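Side-chain contact in putative uncharacterized protein (Aquifex aeolicus, PDB 3ME7), which probably takes part in electron transport or copper handling as a thioredoxin-fold member of the SCO1/2 family: residues 128-133 against 146-151. Numbering follows the deposited sequence.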
loop_
_atom_site.group_PDB
_atom_site.type_symbol
_atom_site.label_atom_id
_atom_site.label_comp_id
_atom_site.label_asym_id
_atom_site.label_seq_id
_atom_site.Cartn_x
_atom_site.Cartn_y
_atom_site.Cartn_z
ATOM N N ASN A 128 -11.732 2.523 0.938
ATOM C CA ASN A 128 -10.584 3.401 1.180
ATOM C C ASN A 128 -9.768 2.806 2.300
ATOM O O ASN A 128 -10.178 2.853 3.449
ATOM C CB ASN A 128 -11.060 4.812 1.554
ATOM C CG ASN A 128 -11.958 5.421 0.484
ATOM O OD1 ASN A 128 -11.669 5.346 -0.710
ATOM N ND2 ASN A 128 -13.056 6.007 0.900
ATOM N N VAL A 129 -8.608 2.244 1.968
ATOM C CA VAL A 129 -7.854 1.518 2.968
ATOM C C VAL A 129 -6.351 1.657 2.758
ATOM O O VAL A 129 -5.878 1.731 1.624
ATOM C CB VAL A 129 -8.255 0.014 3.014
ATOM C CG1 VAL A 129 -7.868 -0.696 1.715
ATOM C CG2 VAL A 129 -7.618 -0.668 4.238
ATOM N N VAL A 130 -5.613 1.715 3.872
ATOM C CA VAL A 130 -4.173 1.568 3.856
ATOM C C VAL A 130 -3.877 0.383 4.755
ATOM O O VAL A 130 -4.493 0.226 5.811
ATOM C CB VAL A 130 -3.489 2.871 4.358
ATOM C CG1 VAL A 130 -2.005 2.674 4.628
ATOM C CG2 VAL A 130 -3.674 3.964 3.320
ATOM N N VAL A 131 -2.967 -0.486 4.318
ATOM C CA VAL A 131 -2.691 -1.718 5.042
ATOM C C VAL A 131 -1.253 -1.638 5.530
ATOM O O VAL A 131 -0.356 -1.217 4.788
ATOM C CB VAL A 131 -2.870 -2.984 4.164
ATOM C CG1 VAL A 131 -2.762 -4.261 5.024
ATOM C CG2 VAL A 131 -4.215 -2.981 3.435
ATOM N N VAL A 132 -1.024 -2.058 6.778
ATOM C CA VAL A 132 0.323 -2.014 7.331
ATOM C C VAL A 132 0.797 -3.429 7.627
ATOM O O VAL A 132 0.157 -4.157 8.378
ATOM C CB VAL A 132 0.420 -1.113 8.589
ATOM C CG1 VAL A 132 1.896 -0.996 8.993
ATOM C CG2 VAL A 132 -0.123 0.279 8.276
ATOM N N LEU A 133 1.913 -3.810 7.002
ATOM C CA LEU A 133 2.507 -5.134 7.175
ATOM C C LEU A 133 3.764 -5.118 8.030
ATOM O O LEU A 133 4.525 -4.141 8.049
ATOM C CB LEU A 133 2.890 -5.732 5.820
ATOM C CG LEU A 133 1.922 -5.579 4.646
ATOM C CD1 LEU A 133 2.548 -6.208 3.399
ATOM C CD2 LEU A 133 0.623 -6.248 4.980
ATOM N N VAL A 146 -10.074 8.450 4.384
ATOM C CA VAL A 146 -9.265 9.367 3.582
ATOM C C VAL A 146 -8.749 10.545 4.410
ATOM O O VAL A 146 -8.090 11.430 3.863
ATOM C CB VAL A 146 -10.036 9.900 2.339
ATOM C CG1 VAL A 146 -10.612 8.753 1.516
ATOM C CG2 VAL A 146 -11.155 10.846 2.747
ATOM N N ASN A 147 -9.068 10.558 5.702
ATOM C CA ASN A 147 -8.739 11.667 6.605
ATOM C C ASN A 147 -7.857 11.149 7.737
ATOM O O ASN A 147 -8.331 10.977 8.857
ATOM C CB ASN A 147 -10.029 12.299 7.182
ATOM C CG ASN A 147 -10.963 12.864 6.102
ATOM O OD1 ASN A 147 -10.537 13.631 5.236
ATOM N ND2 ASN A 147 -12.252 12.502 6.169
ATOM N N TYR A 148 -6.585 10.887 7.430
ATOM C CA TYR A 148 -5.697 10.147 8.344
ATOM C C TYR A 148 -5.197 10.993 9.495
ATOM O O TYR A 148 -4.932 12.197 9.336
ATOM C CB TYR A 148 -4.519 9.511 7.586
ATOM C CG TYR A 148 -4.947 8.638 6.429
ATOM C CD1 TYR A 148 -5.981 7.715 6.580
ATOM C CD2 TYR A 148 -4.313 8.716 5.188
ATOM C CE1 TYR A 148 -6.386 6.919 5.527
ATOM C CE2 TYR A 148 -4.720 7.926 4.120
ATOM C CZ TYR A 148 -5.744 7.026 4.295
ATOM O OH TYR A 148 -6.160 6.244 3.248
ATOM N N ASN A 149 -5.104 10.372 10.669
ATOM C CA ASN A 149 -4.450 11.019 11.788
ATOM C C ASN A 149 -3.108 10.368 12.094
ATOM O O ASN A 149 -2.862 9.205 11.781
ATOM C CB ASN A 149 -5.358 11.153 13.021
ATOM C CG ASN A 149 -5.743 9.822 13.624
ATOM O OD1 ASN A 149 -4.957 9.192 14.333
ATOM N ND2 ASN A 149 -6.979 9.409 13.386
ATOM N N TYR A 150 -2.230 11.161 12.692
ATOM C CA TYR A 150 -0.891 10.738 13.017
ATOM C C TYR A 150 -0.868 9.545 13.973
ATOM O O TYR A 150 -0.142 8.565 13.738
ATOM C CB TYR A 150 -0.154 11.932 13.630
ATOM C CG TYR A 150 1.198 11.616 14.236
ATOM C CD1 TYR A 150 2.309 11.343 13.434
ATOM C CD2 TYR A 150 1.357 11.603 15.622
ATOM C CE1 TYR A 150 3.549 11.065 14.002
ATOM C CE2 TYR A 150 2.575 11.326 16.207
ATOM C CZ TYR A 150 3.672 11.053 15.392
ATOM O OH TYR A 150 4.895 10.775 15.959
ATOM N N LEU A 151 -1.663 9.619 15.043
ATOM C CA LEU A 151 -1.607 8.582 16.068
ATOM C C LEU A 151 -1.902 7.199 15.496
ATOM O O LEU A 151 -1.204 6.238 15.821
ATOM C CB LEU A 151 -2.524 8.887 17.254
ATOM C CG LEU A 151 -2.300 7.964 18.459
ATOM C CD1 LEU A 151 -0.848 8.032 18.922
ATOM C CD2 LEU A 151 -3.239 8.325 19.609
#
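In this thioredoxin-fold SCO domain, the C-terminal beta-hairpin runs from strand 129-133 into strand 139-144, and the loop leaving it folds back to touch N128, just ahead of strand 129-133, and V130 near its start, on its way into helix 150-160. Two side-chain pairs make the contact. N128 meets one methyl of V146 obliquely with its amide, N128 ND2 lying 3.7 Å from V146 CG1 and N128 CG equally near; V146 CG1 stands anti to its carbonyl carbon (chi1 -53°), which carries it to the amide. N128 also touches A43 and I47 of helix 43-52. Its side chain lies near H126 and C44, two of the three predicted copper ligands; C44 is here in a disulfide with C40, the third. Further along, Y148 reaches over to V130 on one face of the sheet. Y148 CG stands anti to the carbonyl carbon (chi1 -54°), which turns the ring in toward the strand, where CG2 of the buried V130 meets it obliquely, 3.8 Å from Y148 CZ. I47 also packs on Y148, and F153 of helix 150-160 meets the ring edge-to-face, while S50 OG takes a hydrogen bond from Y148 N. The phenol oxygen makes a weak hydrogen bond to G145 O, and across the contact Y148 OH comes within 3.4 Å of V130 CG2.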